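Local coordinates for hypothetical protein PH0250 (PDB 2EKD) that is of unknown function but probably adopts a KaiC-like fold of the P-loop NTPase clan, at residues Leu19-Gly24 and Ile178-Asp183. Residues are numbered along the deposited sequence; the frame is centred on the assembly and turned at random.
Sequences LVEYSG and ILEITD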
ATOM      1  N   LEU F  19      13.233   5.003  25.102  1.00 16.59           N
ATOM      2  CA  LEU F  19      12.248   5.459  24.146  1.00 17.63           C
ATOM      3  C   LEU F  19      10.883   5.288  24.808  1.00 18.69           C
ATOM      4  O   LEU F  19      10.547   4.201  25.279  1.00 19.71           O
ATOM      5  CB  LEU F  19      12.342   4.619  22.872  1.00 16.72           C
ATOM      6  CG  LEU F  19      11.611   5.118  21.623  1.00 17.51           C
ATOM      7  CD1 LEU F  19      12.074   6.530  21.265  1.00 17.83           C
ATOM      8  CD2 LEU F  19      11.889   4.155  20.478  1.00 14.00           C
ATOM      9  N   VAL F  20      10.121   6.373  24.873  1.00 17.30           N
ATOM     10  CA  VAL F  20       8.785   6.347  25.458  1.00 16.67           C
ATOM     11  C   VAL F  20       7.784   6.528  24.315  1.00 17.18           C
ATOM     12  O   VAL F  20       7.571   7.645  23.828  1.00 17.85           O
ATOM     13  CB  VAL F  20       8.598   7.490  26.486  1.00 17.78           C
ATOM     14  CG1 VAL F  20       7.189   7.444  27.077  1.00 16.97           C
ATOM     15  CG2 VAL F  20       9.645   7.370  27.590  1.00 17.05           C
ATOM     16  N   GLU F  21       7.186   5.421  23.885  1.00 14.71           N
ATOM     17  CA  GLU F  21       6.228   5.441  22.792  1.00 14.60           C
ATOM     18  C   GLU F  21       4.809   5.693  23.277  1.00 14.44           C
ATOM     19  O   GLU F  21       4.337   5.071  24.233  1.00 14.86           O
ATOM     20  CB  GLU F  21       6.307   4.121  22.014  1.00 13.30           C
ATOM     21  CG  GLU F  21       7.717   3.815  21.543  1.00 14.69           C
ATOM     22  CD  GLU F  21       7.846   2.519  20.770  1.00 16.42           C
ATOM     23  OE1 GLU F  21       7.023   1.600  20.957  1.00 18.69           O
ATOM     24  OE2 GLU F  21       8.799   2.411  19.982  1.00 20.14           O
ATOM     25  N   TYR F  22       4.125   6.615  22.614  1.00 13.39           N
ATOM     26  CA  TYR F  22       2.757   6.937  22.988  1.00 14.86           C
ATOM     27  C   TYR F  22       1.933   7.255  21.743  1.00 14.80           C
ATOM     28  O   TYR F  22       2.455   7.221  20.628  1.00 15.65           O
ATOM     29  CB  TYR F  22       2.758   8.120  23.966  1.00 12.68           C
ATOM     30  CG  TYR F  22       3.184   9.448  23.373  1.00 15.37           C
ATOM     31  CD1 TYR F  22       2.250  10.299  22.774  1.00 15.45           C
ATOM     32  CD2 TYR F  22       4.519   9.860  23.412  1.00 13.99           C
ATOM     33  CE1 TYR F  22       2.634  11.527  22.234  1.00 15.56           C
ATOM     34  CE2 TYR F  22       4.913  11.084  22.873  1.00 14.09           C
ATOM     35  CZ  TYR F  22       3.965  11.914  22.285  1.00 15.66           C
ATOM     36  OH  TYR F  22       4.342  13.127  21.744  1.00 15.13           O
ATOM     37  N   SER F  23       0.647   7.532  21.937  1.00 15.41           N
ATOM     38  CA  SER F  23      -0.257   7.889  20.840  1.00 17.05           C
ATOM     39  C   SER F  23      -1.056   9.121  21.263  1.00 16.86           C
ATOM     40  O   SER F  23      -1.004   9.528  22.424  1.00 18.65           O
ATOM     41  CB  SER F  23      -1.230   6.748  20.536  1.00 16.71           C
ATOM     42  OG  SER F  23      -2.156   6.583  21.602  1.00 20.45           O
ATOM     43  N   GLY F  24      -1.806   9.698  20.328  1.00 16.50           N
ATOM     44  CA  GLY F  24      -2.606  10.868  20.633  1.00 15.51           C
ATOM     45  C   GLY F  24      -3.604  10.680  21.770  1.00 17.99           C
ATOM     46  O   GLY F  24      -3.961  11.650  22.441  1.00 16.40           O
ATOM     47  N   ILE F 178      12.803   0.434  26.003  1.00 14.12           N
ATOM     48  CA  ILE F 178      11.621   0.924  25.311  1.00 15.90           C
ATOM     49  C   ILE F 178      10.393   0.747  26.184  1.00 16.85           C
ATOM     50  O   ILE F 178      10.142  -0.341  26.701  1.00 18.32           O
ATOM     51  CB  ILE F 178      11.375   0.178  23.982  1.00 15.09           C
ATOM     52  CG1 ILE F 178      12.566   0.387  23.039  1.00 15.51           C
ATOM     53  CG2 ILE F 178      10.074   0.673  23.351  1.00 13.24           C
ATOM     54  CD1 ILE F 178      12.496  -0.427  21.752  1.00 15.07           C
ATOM     55  N   LEU F 179       9.648   1.831  26.357  1.00 16.99           N
ATOM     56  CA  LEU F 179       8.419   1.810  27.130  1.00 18.42           C
ATOM     57  C   LEU F 179       7.279   2.155  26.191  1.00 20.11           C
ATOM     58  O   LEU F 179       7.419   3.023  25.324  1.00 20.31           O
ATOM     59  CB  LEU F 179       8.452   2.844  28.260  1.00 19.06           C
ATOM     60  CG  LEU F 179       9.496   2.663  29.366  1.00 24.09           C
ATOM     61  CD1 LEU F 179       9.307   3.744  30.422  1.00 21.63           C
ATOM     62  CD2 LEU F 179       9.359   1.276  29.990  1.00 25.53           C
ATOM     63  N   GLU F 180       6.155   1.470  26.343  1.00 19.70           N
ATOM     64  CA  GLU F 180       5.012   1.771  25.506  1.00 22.93           C
ATOM     65  C   GLU F 180       3.809   2.041  26.401  1.00 22.30           C
ATOM     66  O   GLU F 180       3.401   1.185  27.191  1.00 21.12           O
ATOM     67  CB  GLU F 180       4.702   0.625  24.539  1.00 24.42           C
ATOM     68  CG  GLU F 180       4.023   1.126  23.269  1.00 30.90           C
ATOM     69  CD  GLU F 180       3.559   0.021  22.335  1.00 36.81           C
ATOM     70  OE1 GLU F 180       4.315  -0.960  22.131  1.00 39.25           O
ATOM     71  OE2 GLU F 180       2.436   0.145  21.792  1.00 38.55           O
ATOM     72  N   ILE F 181       3.258   3.244  26.287  1.00 19.74           N
ATOM     73  CA  ILE F 181       2.106   3.613  27.083  1.00 22.49           C
ATOM     74  C   ILE F 181       0.815   3.053  26.501  1.00 23.11           C
ATOM     75  O   ILE F 181       0.523   3.251  25.320  1.00 22.88           O
ATOM     76  CB  ILE F 181       1.949   5.144  27.182  1.00 23.45           C
ATOM     77  CG1 ILE F 181       3.197   5.762  27.817  1.00 22.46           C
ATOM     78  CG2 ILE F 181       0.709   5.475  28.005  1.00 23.83           C
ATOM     79  CD1 ILE F 181       3.132   7.272  27.961  1.00 24.78           C
ATOM     80  N   THR F 182       0.052   2.344  27.330  1.00 23.67           N
ATOM     81  CA  THR F 182      -1.234   1.783  26.909  1.00 24.10           C
ATOM     82  C   THR F 182      -2.241   2.101  28.001  1.00 24.27           C
ATOM     83  O   THR F 182      -1.869   2.609  29.054  1.00 23.56           O
ATOM     84  CB  THR F 182      -1.190   0.249  26.731  1.00 24.88           C
ATOM     85  OG1 THR F 182      -1.005  -0.379  28.007  1.00 24.47           O
ATOM     86  CG2 THR F 182      -0.060  -0.148  25.792  1.00 25.12           C
ATOM     87  N   ASP F 183      -3.511   1.798  27.752  1.00 28.17           N
ATOM     88  CA  ASP F 183      -4.568   2.064  28.726  1.00 31.34           C
ATOM     89  C   ASP F 183      -4.443   1.277  30.023  1.00 30.32           C
ATOM     90  O   ASP F 183      -4.829   1.764  31.079  1.00 29.83           O
ATOM     91  CB  ASP F 183      -5.945   1.792  28.112  1.00 36.98           C
ATOM     92  CG  ASP F 183      -6.355   2.853  27.110  1.00 42.88           C
ATOM     93  OD1 ASP F 183      -6.235   4.057  27.441  1.00 46.42           O
ATOM     94  OD2 ASP F 183      -6.801   2.485  26.000  1.00 45.19           O
TER
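L19, V20 and E21 pair with I178, L179 and E180 as neighbouring parallel strands inside the mixed sheet of an alpha/beta fold, consistent with the P-loop NTPase clan. Strand 19-22 is an interior strand: its other edge bonds to strand 149-156, while 178-182 passes the sheet on to antiparallel strand 185-190. The short strand axes approach to 4.7 Å and are turned 22° against each other.

Three backbone hydrogen bonds join the strands: L179 N to L19 O (2.8 Å), E21 N to L179 O (2.8 Å) and I181 N to E21 O (3.0 Å). L179 thus donates and accepts, as does E21, the parallel pattern. The CA-H groups of I178 and V20 add contacts to L19 O and L179 O.

Apolar contacts lie on both faces. On that of V20 and L179, I181 turns CG1 beside its own backbone N (chi1 -59°), and its terminal CD1 meets Y22 CB at 4.1 Å and V20 CG1. On that of L19, I178 and E21, helix 165-174 packs over the side chains, and L19 CB meets I178 CG1 at 4.2 Å. Separately, the I178 CG2 methyl lies 3.9 Å from the carboxylate carbon E21 CD.

Charge gathers where E21 meets E180, their carboxylate planes 60° apart. K189 salt-bridges E21 OE1 and makes a long, weak ion pair with E180 OE1, probably easing the repulsion between these two oxygens, E21 OE1 and E180 OE1, 3.9 Å apart.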